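Local coordinates for nuclear fusion protein BIK1 (Saccharomyces cerevisiae, PDB 6FC6) that binds microtubules and, through the N-terminal CAP-Gly domain described here, a C-terminal ETF peptide of Bim1, and is required for nuclear fusion, chromosome disjunction and nuclear segregation, at residues Y6-C12 / Q23-V27; Y26-T32 / F53-F59; M36-L42 / S66-L72. One frame throughout, in Å; residues are numbered along the deposited sequence.

Interaction 1: residues Y6-C12 / Q23-V27; sequences YQRKIGC and QLKYV
In this SH3-like CAP-Gly barrel, residues 6-12 run from a short N-terminal helix through two linked turns and dock along strand 23-27, with CA atoms nearest at Q7-V27 (6.0 Å), I10-L24 (5.2 Å) and C12-Q23 (5.6 Å). Y6, still helical, sets its CB 4.0 Å from V27 CG1, while its ring (chi1 m) leads away to helix 72-81, against A76 and I79. Q7 (m, t) bends its amide back, so that NE2 donates to V27 O at 3.1 Å. A type I turn from Q7 to I10 follows, closed by I10 N to Q7 O (3.2 Å); within it K9 turns its amine to the carbonyls of I79 and A82. I10 (m, t) lies along the strand, its CG1 4.1 Å from L24 CG and its CD1 4.0 Å from Y26 CA. A type II turn from K9 to C12 then places G11 at phi 102°, where a side chain would jam against the preceding carbonyl. The backbone now pairs with the strand: G11 N donates to L24 O and L24 N to C12 O, both at 2.8 Å. The extended Q23 side chain (t, t) completes this junction, its NE2 reaching G11 O at 3.0 Å.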
loop_
_atom_site.group_PDB
_atom_site.type_symbol
_atom_site.label_atom_id
_atom_site.label_comp_id
_atom_site.label_asym_id
_atom_site.label_seq_id
_atom_site.Cartn_x
_atom_site.Cartn_y
_atom_site.Cartn_z
ATOM N N TYR A 6 -1.532 -11.863 2.083
ATOM C CA TYR A 6 -1.310 -10.568 1.441
ATOM C C TYR A 6 0.173 -10.254 1.229
ATOM O O TYR A 6 0.581 -9.685 0.183
ATOM C CB TYR A 6 -1.957 -9.478 2.282
ATOM C CG TYR A 6 -3.361 -9.753 2.593
ATOM C CD1 TYR A 6 -4.293 -9.830 1.556
ATOM C CD2 TYR A 6 -3.768 -10.077 3.865
ATOM C CE1 TYR A 6 -5.620 -10.149 1.786
ATOM C CE2 TYR A 6 -5.106 -10.406 4.112
ATOM C CZ TYR A 6 -6.008 -10.447 3.074
ATOM O OH TYR A 6 -7.324 -10.791 3.318
ATOM N N GLN A 7 0.990 -10.639 2.195
ATOM C CA GLN A 7 2.463 -10.489 2.068
ATOM C C GLN A 7 3.071 -11.255 0.928
ATOM O O GLN A 7 4.001 -10.771 0.265
ATOM C CB GLN A 7 3.159 -10.780 3.387
ATOM C CG GLN A 7 3.025 -9.563 4.263
ATOM C CD GLN A 7 3.387 -9.823 5.685
ATOM O OE1 GLN A 7 3.686 -10.939 6.042
ATOM N NE2 GLN A 7 3.331 -8.779 6.524
ATOM N N ARG A 8 2.480 -12.391 0.614
ATOM C CA ARG A 8 2.927 -13.167 -0.538
ATOM C C ARG A 8 2.682 -12.504 -1.849
ATOM O O ARG A 8 3.189 -12.958 -2.842
ATOM C CB ARG A 8 2.241 -14.567 -0.568
ATOM C CG ARG A 8 2.749 -15.494 0.533
ATOM C CD ARG A 8 2.277 -16.945 0.298
ATOM N NE ARG A 8 0.871 -17.153 0.698
ATOM C CZ ARG A 8 0.467 -17.481 1.941
ATOM N NH1 ARG A 8 -0.811 -17.669 2.189
ATOM N NH2 ARG A 8 1.320 -17.627 2.950
ATOM N N LYS A 9 1.855 -11.466 -1.883
ATOM C CA LYS A 9 1.535 -10.793 -3.123
ATOM C C LYS A 9 2.275 -9.481 -3.308
ATOM O O LYS A 9 1.968 -8.748 -4.267
ATOM C CB LYS A 9 0.021 -10.532 -3.168
ATOM C CG LYS A 9 -0.841 -11.793 -3.143
ATOM C CD LYS A 9 -0.755 -12.520 -4.457
ATOM C CE LYS A 9 -1.715 -13.689 -4.474
ATOM N NZ LYS A 9 -3.130 -13.273 -4.650
ATOM N N ILE A 10 3.227 -9.168 -2.414
ATOM C CA ILE A 10 4.033 -7.979 -2.566
ATOM C C ILE A 10 4.750 -7.987 -3.902
ATOM O O ILE A 10 5.413 -8.949 -4.261
ATOM C CB ILE A 10 4.951 -7.743 -1.341
ATOM C CG1 ILE A 10 4.108 -7.076 -0.249
ATOM C CG2 ILE A 10 6.146 -6.882 -1.716
ATOM C CD1 ILE A 10 4.672 -7.120 1.088
ATOM N N GLY A 11 4.651 -6.886 -4.626
ATOM C CA GLY A 11 5.205 -6.798 -6.002
ATOM C C GLY A 11 4.133 -6.935 -7.084
ATOM O O GLY A 11 4.338 -6.500 -8.189
ATOM N N CYS A 12 2.965 -7.450 -6.744
ATOM C CA CYS A 12 1.837 -7.439 -7.655
ATOM C C CYS A 12 1.173 -6.098 -7.838
ATOM O O CYS A 12 1.356 -5.203 -7.059
ATOM C CB CYS A 12 0.744 -8.447 -7.239
ATOM S SG CYS A 12 -0.415 -7.840 -5.936
ATOM N N GLN A 23 1.161 -0.723 -7.421
ATOM C CA GLN A 23 1.958 -1.874 -7.059
ATOM C C GLN A 23 1.966 -2.028 -5.513
ATOM O O GLN A 23 2.294 -1.102 -4.791
ATOM C CB GLN A 23 3.374 -1.745 -7.583
ATOM C CG GLN A 23 4.140 -3.055 -7.478
ATOM C CD GLN A 23 5.562 -2.961 -7.946
ATOM O OE1 GLN A 23 6.124 -1.916 -7.940
ATOM N NE2 GLN A 23 6.124 -4.073 -8.371
ATOM N N LEU A 24 1.628 -3.216 -5.037
ATOM C CA LEU A 24 1.636 -3.496 -3.604
ATOM C C LEU A 24 3.107 -3.612 -3.122
ATOM O O LEU A 24 3.863 -4.438 -3.602
ATOM C CB LEU A 24 0.871 -4.762 -3.323
ATOM C CG LEU A 24 0.871 -5.167 -1.819
ATOM C CD1 LEU A 24 0.039 -4.157 -1.050
ATOM C CD2 LEU A 24 0.297 -6.585 -1.623
ATOM N N LYS A 25 3.480 -2.786 -2.175
ATOM C CA LYS A 25 4.856 -2.794 -1.675
ATOM C C LYS A 25 5.052 -3.130 -0.184
ATOM O O LYS A 25 6.183 -3.341 0.240
ATOM C CB LYS A 25 5.549 -1.486 -2.041
ATOM C CG LYS A 25 5.427 -1.279 -3.541
ATOM C CD LYS A 25 6.492 -0.442 -4.140
ATOM C CE LYS A 25 7.583 -1.308 -4.666
ATOM N NZ LYS A 25 8.667 -0.405 -5.043
ATOM N N TYR A 26 3.985 -3.073 0.591
ATOM C CA TYR A 26 4.089 -3.267 2.031
ATOM C C TYR A 26 2.760 -3.702 2.539
ATOM O O TYR A 26 1.710 -3.192 2.045
ATOM C CB TYR A 26 4.466 -1.949 2.741
ATOM C CG TYR A 26 4.438 -2.052 4.235
ATOM C CD1 TYR A 26 5.466 -2.717 4.957
ATOM C CD2 TYR A 26 3.427 -1.517 4.935
ATOM C CE1 TYR A 26 5.402 -2.808 6.322
ATOM C CE2 TYR A 26 3.385 -1.611 6.322
ATOM C CZ TYR A 26 4.385 -2.259 6.991
ATOM O OH TYR A 26 4.290 -2.297 8.400
ATOM N N VAL A 27 2.763 -4.627 3.513
ATOM C CA VAL A 27 1.553 -4.943 4.206
ATOM C C VAL A 27 1.850 -5.016 5.695
ATOM O O VAL A 27 2.694 -5.759 6.107
ATOM C CB VAL A 27 0.968 -6.302 3.688
ATOM C CG1 VAL A 27 -0.237 -6.650 4.549
ATOM C CG2 VAL A 27 0.528 -6.179 2.240
#

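Interaction 2: residues Y26-T32 / F53-F59; sequences YVGPVDT and FMGKKYF
At the peptide-binding site of the CAP-Gly domain, the end of strand 20-28 and the loop after it face a small beta hairpin, whose type I' turn spans F53 to K56. The backbones stand well apart, with CA-CA distances of 6.4 Å for Y26-F59 and 7.9 Å for both V30-F53 and D31-M54, so side chains bridge the gap. Y58 is the central residue. With chi1 m and chi2 83°, its ring presents an edge to the face of Y26 in a T-shaped stack, centroids 5.3 Å apart and planes at 75°; Y26 CZ lies 3.7 Å from Y58 CD2. The Y26 side chain (chi1 t) is held in place as Y26 OH donates to P29 O at 2.5 Å across G28, where a CB would clash with that hydroxyl. Y26 CB also packs 3.8 Å from F59 CD1. D31 is the third main contributor: its CB lies 4.2 Å from M54 CE, and its OD2 forms a long salt bridge to K56 NZ at 3.9 Å. V30 CG1 sits 3.7 Å from F53 CD2, and both side chains meet an aromatic side chain of the bound Bim1 peptide. The aromatic cluster extends to F69, against which Y58 stacks edge-to-face. The loop is fastened to the hairpin by D31 N, which donates to Y58 OH at 3.0 Å.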
loop_
_atom_site.group_PDB
_atom_site.type_symbol
_atom_site.label_atom_id
_atom_site.label_comp_id
_atom_site.label_asym_id
_atom_site.label_seq_id
_atom_site.Cartn_x
_atom_site.Cartn_y
_atom_site.Cartn_z
ATOM N N TYR A 26 3.985 -3.073 0.591
ATOM C CA TYR A 26 4.089 -3.267 2.031
ATOM C C TYR A 26 2.760 -3.702 2.539
ATOM O O TYR A 26 1.710 -3.192 2.045
ATOM C CB TYR A 26 4.466 -1.949 2.741
ATOM C CG TYR A 26 4.438 -2.052 4.235
ATOM C CD1 TYR A 26 5.466 -2.717 4.957
ATOM C CD2 TYR A 26 3.427 -1.517 4.935
ATOM C CE1 TYR A 26 5.402 -2.808 6.322
ATOM C CE2 TYR A 26 3.385 -1.611 6.322
ATOM C CZ TYR A 26 4.385 -2.259 6.991
ATOM O OH TYR A 26 4.290 -2.297 8.400
ATOM N N VAL A 27 2.763 -4.627 3.513
ATOM C CA VAL A 27 1.553 -4.943 4.206
ATOM C C VAL A 27 1.850 -5.016 5.695
ATOM O O VAL A 27 2.694 -5.759 6.107
ATOM C CB VAL A 27 0.968 -6.302 3.688
ATOM C CG1 VAL A 27 -0.237 -6.650 4.549
ATOM C CG2 VAL A 27 0.528 -6.179 2.240
ATOM N N GLY A 28 1.137 -4.266 6.501
ATOM C CA GLY A 28 1.383 -4.302 7.918
ATOM C C GLY A 28 0.877 -3.120 8.656
ATOM O O GLY A 28 0.198 -2.298 8.110
ATOM N N PRO A 29 1.208 -3.031 9.959
ATOM C CA PRO A 29 0.846 -1.882 10.735
ATOM C C PRO A 29 1.726 -0.652 10.363
ATOM O O PRO A 29 2.800 -0.821 9.780
ATOM C CB PRO A 29 1.189 -2.320 12.154
ATOM C CG PRO A 29 2.281 -3.340 11.991
ATOM C CD PRO A 29 2.172 -3.913 10.650
ATOM N N VAL A 30 1.247 0.509 10.738
ATOM C CA VAL A 30 1.958 1.763 10.582
ATOM C C VAL A 30 1.980 2.422 11.920
ATOM O O VAL A 30 0.915 2.614 12.516
ATOM C CB VAL A 30 1.314 2.666 9.506
ATOM C CG1 VAL A 30 2.052 3.992 9.435
ATOM C CG2 VAL A 30 1.375 1.942 8.149
ATOM N N ASP A 31 3.174 2.818 12.371
ATOM C CA ASP A 31 3.329 3.475 13.690
ATOM C C ASP A 31 2.382 4.627 13.851
ATOM O O ASP A 31 2.215 5.472 12.975
ATOM C CB ASP A 31 4.804 3.825 13.981
ATOM C CG ASP A 31 5.748 2.541 13.993
ATOM O OD1 ASP A 31 5.266 1.365 13.988
ATOM O OD2 ASP A 31 7.007 2.682 13.993
ATOM N N THR A 32 1.668 4.611 14.991
ATOM C CA THR A 32 0.662 5.647 15.362
ATOM C C THR A 32 -0.711 5.608 14.680
ATOM O O THR A 32 -1.552 6.500 14.897
ATOM C CB THR A 32 1.197 7.097 15.292
ATOM O OG1 THR A 32 0.895 7.716 14.016
ATOM C CG2 THR A 32 2.702 7.129 15.654
ATOM N N PHE A 53 6.967 7.201 6.741
ATOM C CA PHE A 53 5.981 7.861 7.605
ATOM C C PHE A 53 6.714 8.048 8.916
ATOM O O PHE A 53 7.319 7.117 9.431
ATOM C CB PHE A 53 4.702 7.035 7.811
ATOM C CG PHE A 53 3.683 7.704 8.683
ATOM C CD1 PHE A 53 2.946 8.758 8.213
ATOM C CD2 PHE A 53 3.506 7.297 9.997
ATOM C CE1 PHE A 53 2.076 9.450 9.041
ATOM C CE2 PHE A 53 2.608 7.949 10.818
ATOM C CZ PHE A 53 1.917 9.041 10.345
ATOM N N MET A 54 6.624 9.254 9.454
ATOM C CA MET A 54 7.318 9.625 10.726
ATOM C C MET A 54 8.776 9.323 10.736
ATOM O O MET A 54 9.291 8.830 11.713
ATOM C CB MET A 54 6.680 8.922 11.921
ATOM C CG MET A 54 5.487 9.658 12.463
ATOM S SD MET A 54 5.488 9.574 14.242
ATOM C CE MET A 54 5.758 7.835 14.575
ATOM N N GLY A 55 9.450 9.555 9.630
ATOM C CA GLY A 55 10.854 9.263 9.571
ATOM C C GLY A 55 11.251 7.818 9.373
ATOM O O GLY A 55 12.453 7.578 9.184
ATOM N N LYS A 56 10.303 6.870 9.357
ATOM C CA LYS A 56 10.650 5.491 9.033
ATOM C C LYS A 56 10.285 5.095 7.610
ATOM O O LYS A 56 9.212 5.401 7.154
ATOM C CB LYS A 56 9.904 4.633 9.977
ATOM C CG LYS A 56 10.153 3.149 9.828
ATOM C CD LYS A 56 9.231 2.336 10.760
ATOM C CE LYS A 56 9.755 0.909 10.953
ATOM N NZ LYS A 56 8.714 0.062 11.601
ATOM N N LYS A 57 11.175 4.360 6.948
ATOM C CA LYS A 57 10.894 3.849 5.607
ATOM C C LYS A 57 10.089 2.571 5.691
ATOM O O LYS A 57 10.549 1.614 6.342
ATOM C CB LYS A 57 12.187 3.557 4.884
ATOM C CG LYS A 57 13.032 4.786 4.707
ATOM C CD LYS A 57 13.874 4.763 3.452
ATOM C CE LYS A 57 15.064 3.878 3.589
ATOM N NZ LYS A 57 15.863 4.075 2.329
ATOM N N TYR A 58 8.924 2.556 5.057
ATOM C CA TYR A 58 8.128 1.362 4.896
ATOM C C TYR A 58 8.363 0.685 3.557
ATOM O O TYR A 58 8.399 -0.545 3.467
ATOM C CB TYR A 58 6.652 1.713 5.110
ATOM C CG TYR A 58 6.336 2.054 6.555
ATOM C CD1 TYR A 58 6.560 3.300 7.077
ATOM C CD2 TYR A 58 5.827 1.085 7.409
ATOM C CE1 TYR A 58 6.313 3.577 8.400
ATOM C CE2 TYR A 58 5.609 1.343 8.750
ATOM C CZ TYR A 58 5.831 2.597 9.236
ATOM O OH TYR A 58 5.557 2.879 10.564
ATOM N N PHE A 59 8.463 1.484 2.498
ATOM C CA PHE A 59 8.752 0.966 1.177
ATOM C C PHE A 59 9.305 2.054 0.257
ATOM O O PHE A 59 9.326 3.207 0.582
ATOM C CB PHE A 59 7.492 0.381 0.544
ATOM C CG PHE A 59 6.341 1.379 0.430
ATOM C CD1 PHE A 59 5.452 1.541 1.466
ATOM C CD2 PHE A 59 6.067 1.965 -0.752
ATOM C CE1 PHE A 59 4.372 2.356 1.368
ATOM C CE2 PHE A 59 4.976 2.809 -0.881
ATOM C CZ PHE A 59 4.115 3.017 0.181
#

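Interaction 3: residues M36-L42 / S66-L72; sequences MFAGVDL and SGLFIQL
Strands 37-41 and 67-71 run antiparallel, their axes 4.4 Å apart at closest approach with 154° between the chain directions. A38-I70 and V40-L68 are hydrogen-bonded pairs, each joined by two bonds between N of one residue and O of the other (2.8 to 3.0 Å); F37-Q71, G39-F69 and D41-G67 are non-hydrogen-bonded. L72 N to M36 O (2.9 Å) and L42 N to S66 O (2.7 Å) continue the ladder. On the face of A38, V40, L68 and I70, V40 (m) sets CG2 4.2 Å from L68 CB and 4.1 Å from I70 CD1 (m, t); beyond the strand end, L42 CD1 (m, t) lies 4.1 Å from L68 CD2 (t, p). I16 covers V40, L42 and I70. The other face carries F69 (m) beside G39, which has no side chain: F69 CD1 lies 4.1 Å from G39 CA. D41 OD1 (t) accepts from S66 OG (p) at 2.7 Å. At the F37-Q71 pair the side chains diverge; F37 (m) sets CD2 4.1 Å from F69 CB, and its ring meets an aromatic side chain of the bound Bim1 peptide edge-to-face. The peptide backbone hydrogen-bonds to that of F69, making this ladder both core sheet and ligand-binding edge of the SH3-like CAP-Gly fold.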
loop_
_atom_site.group_PDB
_atom_site.type_symbol
_atom_site.label_atom_id
_atom_site.label_comp_id
_atom_site.label_asym_id
_atom_site.label_seq_id
_atom_site.Cartn_x
_atom_site.Cartn_y
_atom_site.Cartn_z
ATOM N N MET A 36 -4.272 -2.610 10.005
ATOM C CA MET A 36 -3.303 -3.042 9.059
ATOM C C MET A 36 -3.473 -2.209 7.805
ATOM O O MET A 36 -4.530 -1.731 7.523
ATOM C CB MET A 36 -3.441 -4.550 8.743
ATOM C CG MET A 36 -3.197 -5.480 9.946
ATOM S SD MET A 36 -1.520 -5.278 10.552
ATOM C CE MET A 36 -1.254 -6.395 11.937
ATOM N N PHE A 37 -2.384 -2.033 7.071
ATOM C CA PHE A 37 -2.351 -1.163 5.900
ATOM C C PHE A 37 -1.670 -1.848 4.736
ATOM O O PHE A 37 -0.760 -2.638 4.896
ATOM C CB PHE A 37 -1.651 0.159 6.177
ATOM C CG PHE A 37 -2.424 1.055 7.094
ATOM C CD1 PHE A 37 -2.323 0.884 8.463
ATOM C CD2 PHE A 37 -3.292 1.993 6.607
ATOM C CE1 PHE A 37 -3.106 1.702 9.305
ATOM C CE2 PHE A 37 -4.048 2.795 7.433
ATOM C CZ PHE A 37 -3.978 2.602 8.787
ATOM N N ALA A 38 -2.107 -1.490 3.530
ATOM C CA ALA A 38 -1.351 -1.835 2.339
ATOM C C ALA A 38 -0.613 -0.570 1.948
ATOM O O ALA A 38 -1.232 0.483 1.842
ATOM C CB ALA A 38 -2.296 -2.236 1.250
ATOM N N GLY A 39 0.676 -0.661 1.713
ATOM C CA GLY A 39 1.441 0.409 1.143
ATOM C C GLY A 39 1.565 0.107 -0.339
ATOM O O GLY A 39 2.052 -0.973 -0.729
ATOM N N VAL A 40 1.119 1.058 -1.157
ATOM C CA VAL A 40 1.164 0.904 -2.593
ATOM C C VAL A 40 1.896 2.035 -3.273
ATOM O O VAL A 40 1.902 3.146 -2.803
ATOM C CB VAL A 40 -0.247 0.772 -3.221
ATOM C CG1 VAL A 40 -1.094 -0.275 -2.556
ATOM C CG2 VAL A 40 -1.007 2.065 -3.163
ATOM N N ASP A 41 2.485 1.755 -4.417
ATOM C CA ASP A 41 3.110 2.771 -5.185
ATOM C C ASP A 41 2.169 2.998 -6.415
ATOM O O ASP A 41 1.985 2.088 -7.236
ATOM C CB ASP A 41 4.455 2.300 -5.655
ATOM C CG ASP A 41 5.235 3.412 -6.414
ATOM O OD1 ASP A 41 4.622 4.400 -6.804
ATOM O OD2 ASP A 41 6.483 3.283 -6.610
ATOM N N LEU A 42 1.615 4.187 -6.535
ATOM C CA LEU A 42 0.666 4.474 -7.660
ATOM C C LEU A 42 1.370 4.914 -8.962
ATOM O O LEU A 42 0.709 5.195 -9.932
ATOM C CB LEU A 42 -0.320 5.516 -7.231
ATOM C CG LEU A 42 -1.124 5.145 -6.008
ATOM C CD1 LEU A 42 -1.828 6.307 -5.393
ATOM C CD2 LEU A 42 -2.139 4.067 -6.341
ATOM N N SER A 66 4.166 9.271 -4.887
ATOM C CA SER A 66 3.429 8.177 -5.472
ATOM C C SER A 66 3.053 7.097 -4.483
ATOM O O SER A 66 2.373 6.138 -4.846
ATOM C CB SER A 66 4.187 7.551 -6.659
ATOM O OG SER A 66 5.391 6.947 -6.257
ATOM N N GLY A 67 3.500 7.235 -3.249
ATOM C CA GLY A 67 3.182 6.212 -2.259
ATOM C C GLY A 67 1.920 6.539 -1.499
ATOM O O GLY A 67 1.588 7.722 -1.310
ATOM N N LEU A 68 1.184 5.494 -1.112
ATOM C CA LEU A 68 -0.055 5.686 -0.322
ATOM C C LEU A 68 -0.303 4.494 0.624
ATOM O O LEU A 68 -0.070 3.335 0.235
ATOM C CB LEU A 68 -1.222 5.791 -1.278
ATOM C CG LEU A 68 -2.584 6.145 -0.691
ATOM C CD1 LEU A 68 -2.555 7.613 -0.196
ATOM C CD2 LEU A 68 -3.666 5.940 -1.733
ATOM N N PHE A 69 -0.682 4.784 1.863
ATOM C CA PHE A 69 -1.090 3.772 2.823
ATOM C C PHE A 69 -2.596 3.673 2.746
ATOM O O PHE A 69 -3.249 4.678 2.945
ATOM C CB PHE A 69 -0.685 4.081 4.253
ATOM C CG PHE A 69 0.780 4.000 4.471
ATOM C CD1 PHE A 69 1.414 2.749 4.562
ATOM C CD2 PHE A 69 1.565 5.149 4.565
ATOM C CE1 PHE A 69 2.779 2.642 4.734
ATOM C CE2 PHE A 69 2.943 5.040 4.719
ATOM C CZ PHE A 69 3.557 3.774 4.819
ATOM N N ILE A 70 -3.145 2.484 2.500
ATOM C CA ILE A 70 -4.588 2.272 2.426
ATOM C C ILE A 70 -4.960 1.225 3.458
ATOM O O ILE A 70 -4.260 0.240 3.572
ATOM C CB ILE A 70 -5.005 1.736 1.083
ATOM C CG1 ILE A 70 -4.532 2.678 -0.028
ATOM C CG2 ILE A 70 -6.563 1.605 1.038
ATOM C CD1 ILE A 70 -4.704 2.111 -1.434
ATOM N N GLN A 71 -6.067 1.408 4.154
ATOM C CA GLN A 71 -6.504 0.405 5.157
ATOM C C GLN A 71 -6.676 -0.910 4.464
ATOM O O GLN A 71 -7.281 -0.980 3.378
ATOM C CB GLN A 71 -7.823 0.805 5.761
ATOM C CG GLN A 71 -7.744 2.063 6.601
ATOM C CD GLN A 71 -9.084 2.322 7.287
ATOM O OE1 GLN A 71 -10.136 1.950 6.777
ATOM N NE2 GLN A 71 -9.045 2.952 8.438
ATOM N N LEU A 72 -6.013 -1.918 4.986
ATOM C CA LEU A 72 -5.950 -3.205 4.333
ATOM C C LEU A 72 -7.333 -3.776 3.964
ATOM O O LEU A 72 -7.484 -4.406 2.915
ATOM C CB LEU A 72 -5.171 -4.178 5.173
ATOM C CG LEU A 72 -5.080 -5.605 4.650
ATOM C CD1 LEU A 72 -4.333 -5.651 3.317
ATOM C CD2 LEU A 72 -4.414 -6.499 5.684
#

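Overall arrangement
Strand 20-28 carries interactions 1 and 2 and pairs with strand 37-41 of interaction 3. Interactions 1 and 2 share Y26 and V27, their centres about 14 Å apart, while the centre of interaction 3 lies about 10 Å from each. K25 and Y26 form a classic beta bulge opposite G39: K25 N is 2.7 Å from G39 O, and G39 N is 2.8 Å from Y26 O. G28 O lies 2.8 Å from F37 N, extending this join. F59 CE1 packs 3.5 Å from G39 CA. Interactions 2 and 3 together line the Bim1 peptide site, with V30 and F53 from one and F37 and F69 from the other; interaction 1 joins the N-terminal segment to the sheet.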